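Local coordinates for protein enterotoxin type A (Staphylococcus aureus, PDB 1ESF) that acts as a superantigen, binding MHC class II molecules in part through a zinc ion and engaging T-cell receptors to activate the host immune system, at residues G182-H187 and I226-Y231. Sequence-based numbering, arbitrary orientation.
With CD (cadmium ion), chain C.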
ATOM      1  N   GLY A 182       3.838  12.040  10.015  1.00 19.78           N
ATOM      2  CA  GLY A 182       3.656  10.667  10.433  1.00 17.97           C
ATOM      3  C   GLY A 182       4.558   9.713   9.696  1.00 16.31           C
ATOM      4  O   GLY A 182       4.970   9.999   8.583  1.00 16.14           O
ATOM      5  N   LEU A 183       4.804   8.559  10.302  1.00 16.01           N
ATOM      6  CA  LEU A 183       5.670   7.545   9.720  1.00 17.44           C
ATOM      7  C   LEU A 183       5.067   6.201  10.001  1.00 16.69           C
ATOM      8  O   LEU A 183       4.550   6.006  11.114  1.00 20.56           O
ATOM      9  CB  LEU A 183       7.058   7.603  10.393  1.00 17.56           C
ATOM     10  CG  LEU A 183       8.116   6.645   9.867  1.00 19.39           C
ATOM     11  CD1 LEU A 183       8.512   7.035   8.476  1.00 14.89           C
ATOM     12  CD2 LEU A 183       9.300   6.696  10.817  1.00 18.60           C
ATOM     13  N   ILE A 184       5.030   5.313   8.995  1.00 14.76           N
ATOM     14  CA  ILE A 184       4.564   3.953   9.230  1.00 15.14           C
ATOM     15  C   ILE A 184       5.787   3.025   9.022  1.00 16.20           C
ATOM     16  O   ILE A 184       6.558   3.212   8.080  1.00 16.40           O
ATOM     17  CB  ILE A 184       3.350   3.540   8.363  1.00 12.10           C
ATOM     18  CG1 ILE A 184       2.820   2.189   8.860  1.00 12.69           C
ATOM     19  CG2 ILE A 184       3.685   3.618   6.854  1.00 12.16           C
ATOM     20  CD1 ILE A 184       1.399   1.853   8.337  1.00 13.36           C
ATOM     21  N   VAL A 185       6.017   2.136   9.977  1.00 15.03           N
ATOM     22  CA  VAL A 185       7.118   1.177   9.911  1.00 17.33           C
ATOM     23  C   VAL A 185       6.607  -0.259  10.027  1.00 17.02           C
ATOM     24  O   VAL A 185       5.871  -0.587  10.961  1.00 17.32           O
ATOM     25  CB  VAL A 185       8.152   1.384  11.048  1.00 16.88           C
ATOM     26  CG1 VAL A 185       9.334   0.362  10.910  1.00 16.01           C
ATOM     27  CG2 VAL A 185       8.698   2.824  11.031  1.00 17.45           C
ATOM     28  N   PHE A 186       6.977  -1.110   9.060  1.00 19.00           N
ATOM     29  CA  PHE A 186       6.609  -2.542   9.051  1.00 16.70           C
ATOM     30  C   PHE A 186       7.821  -3.203   9.712  1.00 19.11           C
ATOM     31  O   PHE A 186       8.879  -3.411   9.112  1.00 18.57           O
ATOM     32  CB  PHE A 186       6.383  -3.018   7.621  1.00 14.40           C
ATOM     33  CG  PHE A 186       5.304  -2.244   6.912  1.00 13.42           C
ATOM     34  CD1 PHE A 186       5.600  -1.037   6.303  1.00 15.27           C
ATOM     35  CD2 PHE A 186       3.972  -2.646   7.008  1.00 14.42           C
ATOM     36  CE1 PHE A 186       4.565  -0.205   5.820  1.00 15.60           C
ATOM     37  CE2 PHE A 186       2.942  -1.853   6.547  1.00 16.41           C
ATOM     38  CZ  PHE A 186       3.234  -0.610   5.944  1.00 15.54           C
ATOM     39  N   HIS A 187       7.693  -3.414  11.004  1.00 20.96           N
ATOM     40  CA  HIS A 187       8.805  -3.923  11.761  1.00 23.94           C
ATOM     41  C   HIS A 187       8.993  -5.435  11.755  1.00 25.07           C
ATOM     42  O   HIS A 187       8.440  -6.159  12.575  1.00 23.64           O
ATOM     43  CB  HIS A 187       8.748  -3.354  13.162  1.00 25.90           C
ATOM     44  CG  HIS A 187      10.042  -3.458  13.886  1.00 30.86           C
ATOM     45  ND1 HIS A 187      10.204  -3.009  15.173  1.00 34.20           N
ATOM     46  CD2 HIS A 187      11.219  -4.022  13.535  1.00 35.51           C
ATOM     47  CE1 HIS A 187      11.421  -3.312  15.596  1.00 36.31           C
ATOM     48  NE2 HIS A 187      12.058  -3.924  14.619  1.00 35.98           N
ATOM     49  N   ILE A 226       3.474  -3.601  13.161  1.00 18.48           N
ATOM     50  CA  ILE A 226       3.532  -2.308  12.532  1.00 16.94           C
ATOM     51  C   ILE A 226       3.665  -1.266  13.646  1.00 16.42           C
ATOM     52  O   ILE A 226       3.031  -1.413  14.683  1.00 17.00           O
ATOM     53  CB  ILE A 226       2.189  -2.106  11.723  1.00 17.44           C
ATOM     54  CG1 ILE A 226       2.099  -3.091  10.519  1.00 13.87           C
ATOM     55  CG2 ILE A 226       2.000  -0.649  11.285  1.00 16.84           C
ATOM     56  CD1 ILE A 226       0.777  -3.048   9.811  1.00 13.86           C
ATOM     57  N   ASP A 227       4.575  -0.298  13.467  1.00 16.92           N
ATOM     58  CA  ASP A 227       4.730   0.838  14.390  1.00 14.69           C
ATOM     59  C   ASP A 227       4.288   2.066  13.646  1.00 13.04           C
ATOM     60  O   ASP A 227       4.740   2.308  12.524  1.00 15.96           O
ATOM     61  CB  ASP A 227       6.168   1.042  14.781  1.00 14.93           C
ATOM     62  CG  ASP A 227       6.717  -0.130  15.477  1.00 18.17           C
ATOM     63  OD1 ASP A 227       6.109  -0.588  16.462  1.00 23.33           O
ATOM     64  OD2 ASP A 227       7.769  -0.588  15.038  1.00 19.43           O
ATOM     65  N   ILE A 228       3.381   2.826  14.233  1.00 15.77           N
ATOM     66  CA  ILE A 228       2.885   4.052  13.580  1.00 17.14           C
ATOM     67  C   ILE A 228       3.165   5.241  14.511  1.00 17.29           C
ATOM     68  O   ILE A 228       2.845   5.162  15.694  1.00 18.67           O
ATOM     69  CB  ILE A 228       1.330   4.004  13.230  1.00 15.11           C
ATOM     70  CG1 ILE A 228       1.025   2.805  12.282  1.00 15.47           C
ATOM     71  CG2 ILE A 228       0.894   5.365  12.620  1.00 12.00           C
ATOM     72  CD1 ILE A 228      -0.452   2.590  11.932  1.00 11.73           C
ATOM     73  N   TYR A 229       3.831   6.271  13.975  1.00 19.22           N
ATOM     74  CA  TYR A 229       4.196   7.509  14.704  1.00 20.52           C
ATOM     75  C   TYR A 229       3.463   8.732  14.070  1.00 19.57           C
ATOM     76  O   TYR A 229       3.720   9.100  12.909  1.00 20.75           O
ATOM     77  CB  TYR A 229       5.731   7.732  14.652  1.00 19.15           C
ATOM     78  CG  TYR A 229       6.562   6.545  15.112  1.00 17.71           C
ATOM     79  CD1 TYR A 229       6.771   6.286  16.490  1.00 20.37           C
ATOM     80  CD2 TYR A 229       7.101   5.660  14.191  1.00 18.99           C
ATOM     81  CE1 TYR A 229       7.495   5.162  16.930  1.00 19.62           C
ATOM     82  CE2 TYR A 229       7.810   4.533  14.619  1.00 18.30           C
ATOM     83  CZ  TYR A 229       7.993   4.286  15.979  1.00 19.68           C
ATOM     84  OH  TYR A 229       8.568   3.092  16.382  1.00 24.40           O
ATOM     85  N   LEU A 230       2.544   9.345  14.817  1.00 18.60           N
ATOM     86  CA  LEU A 230       1.800  10.485  14.299  1.00 17.93           C
ATOM     87  C   LEU A 230       2.054  11.730  15.169  1.00 19.45           C
ATOM     88  O   LEU A 230       2.244  11.615  16.407  1.00 17.15           O
ATOM     89  CB  LEU A 230       0.308  10.154  14.268  1.00 19.29           C
ATOM     90  CG  LEU A 230      -0.205   8.876  13.585  1.00 17.54           C
ATOM     91  CD1 LEU A 230      -1.712   8.786  13.848  1.00 16.82           C
ATOM     92  CD2 LEU A 230       0.121   8.899  12.099  1.00 14.93           C
ATOM     93  N   TYR A 231       2.109  12.892  14.512  1.00 18.71           N
ATOM     94  CA  TYR A 231       2.362  14.172  15.199  1.00 20.07           C
ATOM     95  C   TYR A 231       1.408  15.234  14.734  1.00 20.29           C
ATOM     96  O   TYR A 231       1.180  15.374  13.543  1.00 18.80           O
ATOM     97  CB  TYR A 231       3.766  14.681  14.926  1.00 19.68           C
ATOM     98  CG  TYR A 231       4.825  13.665  15.251  1.00 20.49           C
ATOM     99  CD1 TYR A 231       5.269  13.481  16.565  1.00 21.95           C
ATOM    100  CD2 TYR A 231       5.347  12.849  14.253  1.00 20.43           C
ATOM    101  CE1 TYR A 231       6.227  12.504  16.867  1.00 21.29           C
ATOM    102  CE2 TYR A 231       6.286  11.867  14.540  1.00 21.06           C
ATOM    103  CZ  TYR A 231       6.724  11.704  15.834  1.00 21.53           C
ATOM    104  OH  TYR A 231       7.686  10.744  16.091  1.00 25.52           O
TER
HETATM  105 CD    CD C 240       8.613  -2.121  16.710  1.00 24.33          CD
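The imidazole of H187 and the carboxylate of D227 meet at a cadmium ion, their planes 60° apart; OD2 of D227 lies at the ring's edge, near its plane. ND1 of H187 and OD2 of D227 each bind the metal at 2.4 Å. Their own separation, 3.4 Å from ND1 to OD2, reflects this shared ligation and is no hydrogen bond. H225 and the amino terminus of S1 also bind the ion. With OD2 on the metal and OD1 hydrogen-bonded to N128, the carboxylate is probably restrained in rotation.

On the face of the sheet that carries D227, the ring of Y229 receives CG2 of V185 at its edge, 4.1 Å from CE2, and has CD2 of L183 alongside its CD2; the ring of W130 meets it with the two planes nearly parallel, and the hydroxyl of Y229 is hydrogen-bonded to the backbone N of E2. On the other face CG1 of I184 touches CG2 of I226 (3.8 Å) and CG1 of I228. With CG1 of I184 set opposite the backbone N (chi1 -171°), its chain lies beside that of I228. F186 lies alongside I226, its CD2 4.0 Å from CG1 of I226. Apolar side chains suit this buried face: helix 152-167 packs on I184 and F186, and strand 118-131 meets I226 and I228. G182 suits its place because its CA lies 2.9 Å from Y229 O, beside CD2 of L230.

Antiparallel pairing fixes the register: L183 with Y229 and V185 with D227 are hydrogen-bonded pairs, the straightest bond running from Y229 N to L183 O (3.0 Å, 177°). In this beta-grasp domain the pairing brings D227 close to H187, whose ring nitrogen, like the carboxylate oxygen, suits a divalent metal. Both bind the zinc needed for MHC class II interaction, whose place cadmium takes here; the carboxylate probably offsets part of the ion's charge.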